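Long-range contacts in endopolygalacturonase (Chondrostereum purpureum, PDB 1KCD), which probably hydrolyses the alpha-1,4 linkages between galacturonate units of polygalacturonan: residues A[115-120]-A[150-155]; A[171-176]-A[193-198]; A[197-202]-A[236-241]. All blocks are in the same frame, centred on the assembly; numbering follows the deposited sequence.

Contact 1 of 3, residues A[115-120]-A[150-155]; sequences LNSPAQ and HNTDGF. With GTK (beta-D-galactofuranuronic acid), chain B; GTR (beta-D-galactopyranuronic acid), chain C.
In the galacturonate-binding cleft, Ala119 and Gln120 lie against Asn151, Thr152 and Asp153 of the following coil. No direct hydrogen bond joins the two segments; instead Thr152 CA directs its hydrogen at Ala119 O (3.3 Å, 159° at the hydrogen), and a water donates to both Pro118 O and His150 O. Thr152 centres an inverse gamma turn, and its hydroxyl is held from outside by Gln172. The Gln120 side chain passes over Asn151 O, its CG 3.3 Å from that oxygen, then runs alongside Asp153, the amide and carboxylate planes 46° apart. A bend at chi2 (93°) swings the amide to the sugar, where Gln120 NE2 donates to GTK O1 at 3.2 Å. Both segments are loops that lead into successive strands of one sheet of a right-handed parallel beta-helix, so their side chains emerge next to each other in the cleft. With an alanine here in place of Gln120 the amide is gone, which would probably leave GTK O1 without this donor and open a gap beside Asp153. Asn151 ND2 serves both sugars, donating to GTK O2 at 2.9 Å and to GTR O3 at 3.0 Å, while OD1 accepts from Thr90 N, which fixes how the amide is turned. Asp153 OD1 comes within 2.7 Å of GTK O2 as well. His150 meets GTR O2 edge-on, in the ring plane, through NE2 at 2.7 Å.

Contact 2 of 3, residues A[171-176]-A[193-198]; sequences NQDDCI and GGHGIS. With GTR (beta-D-galactopyranuronic acid), chain C; GTK (beta-D-galactofuranuronic acid), chain B.
Asp173 and His195 meet where two successive coils of the parallel beta-helix turn toward the substrate cleft. The backbone side of the contact is close-packed. His195 N donates to Asp173 O from above the carbonyl plane (2.8 Å), and Gly194 CA sits 3.3 Å from the same Asp173 O; a CB on Gly194 would run into it and into Asn171 OD1, so the chains can approach this closely only because the residue is glycine. Asp173 CA lies over one face of the His195 imidazole, 3.8 Å from its centroid, in a CH-pi contact. Further along, Cys175 N donates to Gly196 O and Ser198 N to Ile176 O, the latter at 2.9 Å, and CG2 of Ile176 packs on CG2 of Ile197. Cys175 is also tied to Cys191 by a disulfide. Asp174 OD1 is gripped twice: Ser198 OG donates to it at 2.7 Å from above the carboxylate plane, and Arg226 forms a salt bridge to it, while Lys228 pairs with OD2.

Beyond this packed part, the polar ends of Asp173 and His195 turn to the sugar GTR instead of to each other. With CG anti to the backbone N (chi1 -157°), the Asp173 carboxylate reaches the sugar, Asp173 OD1 coming within 2.7 Å of GTR O4. His195, predicted to be an active-site residue, uses ND1 to donate to GTR O6A at 2.7 Å, with 166° at the hydrogen.

Contact 3 of 3, residues A[197-202]-A[236-241]; sequences ISIGSI and ASVSGV. With GTK (beta-D-galactofuranuronic acid), chain B.
Ser201 OG has two partners: it donates to GTK O6B at 2.7 Å and is also hydrogen-bonded to Gln230 NE2. The backbone N of Ser201 donates to the other carboxylate oxygen, GTK O6A, at 2.9 Å. A chi1 of 71° puts OG between the backbone N and the carbonyl carbon, beside the N-H that takes the other carboxylate oxygen; the peptide bond before Ser201 is cis. Ile199 and Ile202 of the same strand instead point toward 236-241, and here the contact is wholly apolar. Val238 CG2 touches both, 3.6 Å from Ile202 CG1 and 3.9 Å from Ile199 CG2, its side chain crossing both isoleucines at a slant. Ile199 extends further, and its CD1 meets Val241 CG2 tip to tip at 3.6 Å. At the other end Ile202 CG2 rests on Ala236 CB at 3.6 Å. Ile227 of strand 226-230 touches Ile199 and Val238, and Val208 of strand 207-221 packs on Ile202, adding to the same apolar layer. The strand axes run nearly antiparallel, 157° apart, and come no nearer than 9.0 Å, a separation bridged by side chains without any hydrogen bond between the segments. Facing sheets joined across a hydrophobic interior, with one of them carrying substrate-binding groups on its outer side, are characteristic of the parallel beta-helix of family 28 hydrolases.

From the N terminus, contact 1 comes first, joining 115-120 to 150-155 and closing a loop that contains strands 122-127 and 130-139. It is complete before contact 2 opens at 171-176; that contact closes a shorter loop at 193-198, one coil on. Contact 3 begins where contact 2 ends, sharing Ile197 and Ser198, and closes at 236-241. They follow one another, contacts 2 and 3 overlapping on strand 197-202, and none encloses another. Contacts 1 and 2 touch through Thr152 with Gln172 and Asn171, and link neighbouring coils along the cleft, both meeting GTK and GTR. Contact 3, whose Ser201 also meets GTK, runs through the interior, tying the cleft-side sheet to an opposing one.

Contact 1 of 3, residues A[115-120]-A[150-155]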
loop_
_atom_site.group_PDB
_atom_site.type_symbol
_atom_site.label_atom_id
_atom_site.label_comp_id
_atom_site.label_asym_id
_atom_site.label_seq_id
_atom_site.Cartn_x
_atom_site.Cartn_y
_atom_site.Cartn_z
ATOM N N LEU A 115 -9.060 -6.435 9.663
ATOM C CA LEU A 115 -10.250 -5.644 9.995
ATOM C C LEU A 115 -9.862 -4.579 10.976
ATOM O O LEU A 115 -9.312 -4.824 12.085
ATOM C CB LEU A 115 -11.303 -6.571 10.638
ATOM C CG LEU A 115 -12.572 -5.874 11.147
ATOM C CD1 LEU A 115 -13.358 -5.248 9.984
ATOM C CD2 LEU A 115 -13.443 -6.868 11.920
ATOM N N ASN A 116 -10.167 -3.330 10.638
ATOM C CA ASN A 116 -9.998 -2.193 11.552
ATOM C C ASN A 116 -8.610 -2.116 12.187
ATOM O O ASN A 116 -8.428 -2.146 13.394
ATOM C CB ASN A 116 -11.103 -2.255 12.615
ATOM C CG ASN A 116 -12.454 -2.159 11.935
ATOM O OD1 ASN A 116 -12.596 -1.554 10.843
ATOM N ND2 ASN A 116 -13.467 -2.770 12.572
ATOM N N SER A 117 -7.593 -1.954 11.294
ATOM C CA SER A 117 -6.270 -1.623 11.804
ATOM C C SER A 117 -6.285 -0.278 12.537
ATOM O O SER A 117 -6.981 0.663 12.124
ATOM C CB SER A 117 -5.267 -1.608 10.669
ATOM O OG SER A 117 -5.594 -0.613 9.688
ATOM N N PRO A 118 -5.500 -0.119 13.587
ATOM C CA PRO A 118 -5.397 1.200 14.240
ATOM C C PRO A 118 -4.940 2.282 13.273
ATOM O O PRO A 118 -5.496 3.398 13.369
ATOM C CB PRO A 118 -4.411 0.950 15.385
ATOM C CG PRO A 118 -4.629 -0.539 15.742
ATOM C CD PRO A 118 -4.814 -1.193 14.384
ATOM N N ALA A 119 -3.957 1.972 12.451
ATOM C CA ALA A 119 -3.512 2.929 11.412
ATOM C C ALA A 119 -2.970 2.089 10.278
ATOM O O ALA A 119 -3.771 1.320 9.707
ATOM C CB ALA A 119 -2.562 3.942 11.990
ATOM N N GLN A 120 -1.717 2.161 9.896
ATOM C CA GLN A 120 -1.265 1.467 8.689
ATOM C C GLN A 120 -1.453 -0.038 8.888
ATOM O O GLN A 120 -1.103 -0.589 9.958
ATOM C CB GLN A 120 0.197 1.752 8.441
ATOM C CG GLN A 120 0.424 3.238 8.065
ATOM C CD GLN A 120 0.738 4.080 9.283
ATOM O OE1 GLN A 120 0.349 3.837 10.401
ATOM N NE2 GLN A 120 1.444 5.198 9.069
ATOM N N HIS A 150 -7.639 7.186 10.003
ATOM C CA HIS A 150 -6.725 8.030 9.225
ATOM C C HIS A 150 -5.364 7.316 9.162
ATOM O O HIS A 150 -5.060 6.524 10.081
ATOM C CB HIS A 150 -6.652 9.399 9.881
ATOM C CG HIS A 150 -6.028 10.420 8.956
ATOM N ND1 HIS A 150 -6.725 10.914 7.874
ATOM C CD2 HIS A 150 -4.808 11.023 8.943
ATOM C CE1 HIS A 150 -5.959 11.788 7.206
ATOM N NE2 HIS A 150 -4.776 11.880 7.843
ATOM N N ASN A 151 -4.593 7.528 8.129
ATOM C CA ASN A 151 -3.312 6.824 7.945
ATOM C C ASN A 151 -3.466 5.311 7.971
ATOM O O ASN A 151 -2.558 4.590 8.397
ATOM C CB ASN A 151 -2.220 7.254 8.962
ATOM C CG ASN A 151 -1.904 8.725 8.824
ATOM O OD1 ASN A 151 -2.067 9.485 9.786
ATOM N ND2 ASN A 151 -1.388 9.126 7.679
ATOM N N THR A 152 -4.621 4.872 7.439
ATOM C CA THR A 152 -4.966 3.448 7.416
ATOM C C THR A 152 -4.529 2.780 6.119
ATOM O O THR A 152 -5.283 2.061 5.461
ATOM C CB THR A 152 -6.483 3.273 7.653
ATOM O OG1 THR A 152 -7.159 4.274 6.880
ATOM C CG2 THR A 152 -6.834 3.464 9.130
ATOM N N ASP A 153 -3.259 2.984 5.755
ATOM C CA ASP A 153 -2.737 2.427 4.525
ATOM C C ASP A 153 -3.015 0.938 4.419
ATOM O O ASP A 153 -2.867 0.186 5.380
ATOM C CB ASP A 153 -1.199 2.565 4.452
ATOM C CG ASP A 153 -0.637 3.982 4.516
ATOM O OD1 ASP A 153 -1.273 4.808 5.188
ATOM O OD2 ASP A 153 0.444 4.235 3.952
ATOM N N GLY A 154 -3.365 0.480 3.204
ATOM C CA GLY A 154 -3.602 -0.966 3.038
ATOM C C GLY A 154 -2.286 -1.717 3.101
ATOM O O GLY A 154 -2.092 -2.600 3.966
ATOM N N PHE A 155 -1.367 -1.401 2.201
ATOM C CA PHE A 155 -0.082 -2.057 2.107
ATOM C C PHE A 155 1.006 -0.991 2.000
ATOM O O PHE A 155 0.941 -0.180 1.073
ATOM C CB PHE A 155 0.008 -2.931 0.847
ATOM C CG PHE A 155 -1.108 -3.947 0.733
ATOM C CD1 PHE A 155 -0.887 -5.226 1.318
ATOM C CD2 PHE A 155 -2.299 -3.656 0.111
ATOM C CE1 PHE A 155 -1.908 -6.182 1.206
ATOM C CE2 PHE A 155 -3.291 -4.604 0.046
ATOM C CZ PHE A 155 -3.129 -5.867 0.612
HETATM C C1 GTK B . 2.035 6.191 5.704
HETATM O O1 GTK B . 3.165 5.705 6.418
HETATM C C2 GTK B . 1.152 7.101 6.513
HETATM O O2 GTK B . -0.138 7.175 5.861
HETATM C C3 GTK B . 1.815 8.477 6.281
HETATM O O3 GTK B . 2.636 8.747 7.409
HETATM C C4 GTK B . 2.733 8.269 5.070
HETATM O O4 GTK B . 2.572 6.930 4.623
HETATM C C5 GTK B . 2.603 9.303 3.956
HETATM O O5 GTK B . 1.431 8.953 3.236
HETATM C C6 GTK B . 3.718 9.453 2.965
HETATM O O6B GTK B . 4.871 9.874 3.486
HETATM O O6A GTK B . 3.627 9.190 1.780
HETATM C C1 GTR C . -2.928 13.105 4.570
HETATM C C2 GTR C . -2.283 12.421 5.803
HETATM C C3 GTR C . -0.865 12.418 5.608
HETATM C C4 GTR C . -0.413 11.587 4.325
HETATM C C5 GTR C . -1.231 12.219 3.177
HETATM C C6 GTR C . -1.015 11.427 1.896
HETATM O O1 GTR C . -4.334 13.040 4.688
HETATM O O2 GTR C . -2.622 13.228 6.974
HETATM O O3 GTR C . -0.193 11.748 6.743
HETATM O O4 GTR C . -0.753 10.175 4.490
HETATM O O5 GTR C . -2.638 12.219 3.477
HETATM O O6A GTR C . -1.917 10.730 1.381
HETATM O O6B GTR C . 0.112 11.505 1.382
HETATM O O HOH W 1 -5.697 6.002 12.668
HETATM O O HOH W 2 2.419 5.987 6.112
#

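Contact 2 of 3, residues A[171-176]-A[193-198]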
loop_
_atom_site.group_PDB
_atom_site.type_symbol
_atom_site.label_atom_id
_atom_site.label_comp_id
_atom_site.label_asym_id
_atom_site.label_seq_id
_atom_site.Cartn_x
_atom_site.Cartn_y
_atom_site.Cartn_z
ATOM N N ASN A 171 -10.381 2.032 2.977
ATOM C CA ASN A 171 -9.606 2.684 4.013
ATOM C C ASN A 171 -9.654 4.199 3.852
ATOM O O ASN A 171 -10.580 4.734 3.194
ATOM C CB ASN A 171 -8.154 2.149 4.007
ATOM C CG ASN A 171 -7.432 2.619 2.759
ATOM O OD1 ASN A 171 -8.026 3.084 1.800
ATOM N ND2 ASN A 171 -6.079 2.532 2.815
ATOM N N GLN A 172 -8.681 4.883 4.495
ATOM C CA GLN A 172 -8.668 6.337 4.532
ATOM C C GLN A 172 -7.319 6.901 4.127
ATOM O O GLN A 172 -7.097 8.088 4.341
ATOM C CB GLN A 172 -9.079 6.879 5.915
ATOM C CG GLN A 172 -10.501 6.494 6.316
ATOM C CD GLN A 172 -10.606 5.071 6.854
ATOM O OE1 GLN A 172 -9.739 4.574 7.601
ATOM N NE2 GLN A 172 -11.654 4.353 6.501
ATOM N N ASP A 173 -6.413 6.081 3.587
ATOM C CA ASP A 173 -5.136 6.632 3.145
ATOM C C ASP A 173 -4.691 5.786 1.949
ATOM O O ASP A 173 -5.557 5.158 1.284
ATOM C CB ASP A 173 -4.069 6.630 4.271
ATOM C CG ASP A 173 -2.980 7.664 4.030
ATOM O OD1 ASP A 173 -3.024 8.764 4.639
ATOM O OD2 ASP A 173 -2.080 7.440 3.187
ATOM N N ASP A 174 -3.403 5.777 1.613
ATOM C CA ASP A 174 -3.006 5.045 0.393
ATOM C C ASP A 174 -3.526 3.624 0.399
ATOM O O ASP A 174 -3.409 2.902 1.393
ATOM C CB ASP A 174 -1.465 5.049 0.294
ATOM C CG ASP A 174 -0.943 6.425 -0.039
ATOM O OD1 ASP A 174 -1.526 7.076 -0.953
ATOM O OD2 ASP A 174 0.087 6.826 0.568
ATOM N N CYS A 175 -4.042 3.195 -0.735
ATOM C CA CYS A 175 -4.379 1.790 -0.917
ATOM C C CYS A 175 -3.126 0.922 -0.774
ATOM O O CYS A 175 -3.053 -0.056 -0.060
ATOM C CB CYS A 175 -5.081 1.669 -2.280
ATOM S SG CYS A 175 -5.705 -0.021 -2.547
ATOM N N ILE A 176 -2.097 1.346 -1.522
ATOM C CA ILE A 176 -0.726 0.852 -1.418
ATOM C C ILE A 176 0.167 2.077 -1.485
ATOM O O ILE A 176 -0.144 3.038 -2.227
ATOM C CB ILE A 176 -0.356 -0.131 -2.528
ATOM C CG1 ILE A 176 1.087 -0.614 -2.393
ATOM C CG2 ILE A 176 -0.658 0.435 -3.930
ATOM C CD1 ILE A 176 1.443 -1.814 -3.261
ATOM N N GLY A 193 -12.211 4.527 -0.942
ATOM C CA GLY A 193 -12.270 5.367 0.238
ATOM C C GLY A 193 -10.998 6.126 0.559
ATOM O O GLY A 193 -11.088 7.117 1.276
ATOM N N GLY A 194 -9.848 5.632 0.102
ATOM C CA GLY A 194 -8.574 6.155 0.574
ATOM C C GLY A 194 -7.953 7.196 -0.366
ATOM O O GLY A 194 -8.640 8.060 -0.890
ATOM N N HIS A 195 -6.612 7.126 -0.449
ATOM C CA HIS A 195 -5.822 8.126 -1.181
ATOM C C HIS A 195 -5.213 7.563 -2.439
ATOM O O HIS A 195 -4.345 8.250 -3.009
ATOM C CB HIS A 195 -4.752 8.750 -0.268
ATOM C CG HIS A 195 -5.392 9.498 0.878
ATOM N ND1 HIS A 195 -4.543 10.189 1.738
ATOM C CD2 HIS A 195 -6.656 9.672 1.299
ATOM C CE1 HIS A 195 -5.308 10.767 2.677
ATOM N NE2 HIS A 195 -6.586 10.464 2.437
ATOM N N GLY A 196 -5.693 6.424 -2.916
ATOM C CA GLY A 196 -5.296 5.932 -4.251
ATOM C C GLY A 196 -4.051 5.058 -4.207
ATOM O O GLY A 196 -3.620 4.552 -3.165
ATOM N N ILE A 197 -3.464 4.838 -5.379
ATOM C CA ILE A 197 -2.337 3.909 -5.546
ATOM C C ILE A 197 -1.081 4.734 -5.674
ATOM O O ILE A 197 -0.931 5.498 -6.624
ATOM C CB ILE A 197 -2.539 3.046 -6.787
ATOM C CG1 ILE A 197 -3.796 2.123 -6.670
ATOM C CG2 ILE A 197 -1.311 2.187 -7.094
ATOM C CD1 ILE A 197 -4.132 1.410 -7.985
ATOM N N SER A 198 -0.181 4.592 -4.690
ATOM C CA SER A 198 0.943 5.528 -4.583
ATOM C C SER A 198 2.301 4.793 -4.657
ATOM O O SER A 198 2.501 3.706 -4.111
ATOM C CB SER A 198 0.871 6.277 -3.246
ATOM O OG SER A 198 -0.213 7.186 -3.278
HETATM C C1 GTR C . -2.928 13.105 4.570
HETATM C C2 GTR C . -2.283 12.421 5.803
HETATM C C3 GTR C . -0.865 12.418 5.608
HETATM C C4 GTR C . -0.413 11.587 4.325
HETATM C C5 GTR C . -1.231 12.219 3.177
HETATM C C6 GTR C . -1.015 11.427 1.896
HETATM O O1 GTR C . -4.334 13.040 4.688
HETATM O O2 GTR C . -2.622 13.228 6.974
HETATM O O3 GTR C . -0.193 11.748 6.743
HETATM O O4 GTR C . -0.753 10.175 4.490
HETATM O O5 GTR C . -2.638 12.219 3.477
HETATM O O6A GTR C . -1.917 10.730 1.381
HETATM O O6B GTR C . 0.112 11.505 1.382
HETATM C C1 GTK B . 2.035 6.191 5.704
HETATM O O1 GTK B . 3.165 5.705 6.418
HETATM C C2 GTK B . 1.152 7.101 6.513
HETATM O O2 GTK B . -0.138 7.175 5.861
HETATM C C3 GTK B . 1.815 8.477 6.281
HETATM O O3 GTK B . 2.636 8.747 7.409
HETATM C C4 GTK B . 2.733 8.269 5.070
HETATM O O4 GTK B . 2.572 6.930 4.623
HETATM C C5 GTK B . 2.603 9.303 3.956
HETATM O O5 GTK B . 1.431 8.953 3.236
HETATM C C6 GTK B . 3.718 9.453 2.965
HETATM O O6B GTK B . 4.871 9.874 3.486
HETATM O O6A GTK B . 3.627 9.190 1.780
#

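Contact 3 of 3, residues A[197-202]-A[236-241]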
loop_
_atom_site.group_PDB
_atom_site.type_symbol
_atom_site.label_atom_id
_atom_site.label_comp_id
_atom_site.label_asym_id
_atom_site.label_seq_id
_atom_site.Cartn_x
_atom_site.Cartn_y
_atom_site.Cartn_z
ATOM N N ILE A 197 -3.464 4.838 -5.379
ATOM C CA ILE A 197 -2.337 3.909 -5.546
ATOM C C ILE A 197 -1.081 4.734 -5.674
ATOM O O ILE A 197 -0.931 5.498 -6.624
ATOM C CB ILE A 197 -2.539 3.046 -6.787
ATOM C CG1 ILE A 197 -3.796 2.123 -6.670
ATOM C CG2 ILE A 197 -1.311 2.187 -7.094
ATOM C CD1 ILE A 197 -4.132 1.410 -7.985
ATOM N N SER A 198 -0.181 4.592 -4.690
ATOM C CA SER A 198 0.943 5.528 -4.583
ATOM C C SER A 198 2.301 4.793 -4.657
ATOM O O SER A 198 2.501 3.706 -4.111
ATOM C CB SER A 198 0.871 6.277 -3.246
ATOM O OG SER A 198 -0.213 7.186 -3.278
ATOM N N ILE A 199 3.232 5.540 -5.263
ATOM C CA ILE A 199 4.659 5.301 -5.057
ATOM C C ILE A 199 5.131 6.452 -4.199
ATOM O O ILE A 199 4.921 7.618 -4.580
ATOM C CB ILE A 199 5.418 5.217 -6.385
ATOM C CG1 ILE A 199 5.002 3.959 -7.163
ATOM C CG2 ILE A 199 6.923 5.292 -6.150
ATOM C CD1 ILE A 199 5.504 4.012 -8.604
ATOM N N GLY A 200 5.710 6.136 -3.059
ATOM C CA GLY A 200 6.222 7.142 -2.125
ATOM C C GLY A 200 5.305 7.349 -0.939
ATOM O O GLY A 200 4.325 6.610 -0.793
ATOM N N SER A 201 5.593 8.361 -0.120
ATOM C CA SER A 201 6.569 9.386 -0.483
ATOM C C SER A 201 7.988 8.839 -0.462
ATOM O O SER A 201 8.413 8.083 0.417
ATOM C CB SER A 201 6.458 10.585 0.483
ATOM O OG SER A 201 6.942 10.255 1.776
ATOM N N ILE A 202 8.731 9.228 -1.469
ATOM C CA ILE A 202 10.123 8.833 -1.624
ATOM C C ILE A 202 11.000 9.689 -0.733
ATOM O O ILE A 202 10.945 10.931 -0.839
ATOM C CB ILE A 202 10.561 8.923 -3.113
ATOM C CG1 ILE A 202 9.667 8.039 -3.997
ATOM C CG2 ILE A 202 12.052 8.620 -3.275
ATOM C CD1 ILE A 202 9.896 6.540 -3.728
ATOM N N ALA A 236 17.917 9.493 -4.207
ATOM C CA ALA A 236 16.686 8.720 -4.287
ATOM C C ALA A 236 16.232 8.660 -5.737
ATOM O O ALA A 236 16.726 9.444 -6.566
ATOM C CB ALA A 236 15.616 9.392 -3.426
ATOM N N SER A 237 15.294 7.755 -6.052
ATOM C CA SER A 237 14.813 7.728 -7.428
ATOM C C SER A 237 13.566 6.890 -7.541
ATOM O O SER A 237 13.301 6.018 -6.705
ATOM C CB SER A 237 15.897 7.138 -8.380
ATOM O OG SER A 237 16.277 5.821 -7.954
ATOM N N VAL A 238 12.834 7.123 -8.623
ATOM C CA VAL A 238 11.765 6.218 -9.092
ATOM C C VAL A 238 12.046 6.006 -10.576
ATOM O O VAL A 238 12.155 6.992 -11.331
ATOM C CB VAL A 238 10.383 6.839 -8.913
ATOM C CG1 VAL A 238 9.258 5.929 -9.440
ATOM C CG2 VAL A 238 10.122 7.205 -7.434
ATOM N N SER A 239 12.125 4.749 -10.999
ATOM C CA SER A 239 12.408 4.502 -12.424
ATOM C C SER A 239 11.720 3.272 -12.916
ATOM O O SER A 239 11.885 2.183 -12.339
ATOM C CB SER A 239 13.906 4.318 -12.590
ATOM O OG SER A 239 14.271 4.241 -13.971
ATOM N N GLY A 240 11.002 3.418 -13.992
ATOM C CA GLY A 240 10.430 2.202 -14.603
ATOM C C GLY A 240 9.067 1.889 -13.987
ATOM O O GLY A 240 9.023 0.943 -13.185
ATOM N N VAL A 241 8.067 2.675 -14.275
ATOM C CA VAL A 241 6.722 2.467 -13.723
ATOM C C VAL A 241 5.766 2.325 -14.879
ATOM O O VAL A 241 5.797 3.197 -15.776
ATOM C CB VAL A 241 6.304 3.658 -12.836
ATOM C CG1 VAL A 241 4.875 3.448 -12.308
ATOM C CG2 VAL A 241 7.299 3.895 -11.706
HETATM C C1 GTK B . 2.035 6.191 5.704
HETATM O O1 GTK B . 3.165 5.705 6.418
HETATM C C2 GTK B . 1.152 7.101 6.513
HETATM O O2 GTK B . -0.138 7.175 5.861
HETATM C C3 GTK B . 1.815 8.477 6.281
HETATM O O3 GTK B . 2.636 8.747 7.409
HETATM C C4 GTK B . 2.733 8.269 5.070
HETATM O O4 GTK B . 2.572 6.930 4.623
HETATM C C5 GTK B . 2.603 9.303 3.956
HETATM O O5 GTK B . 1.431 8.953 3.236
HETATM C C6 GTK B . 3.718 9.453 2.965
HETATM O O6B GTK B . 4.871 9.874 3.486
HETATM O O6A GTK B . 3.627 9.190 1.780
#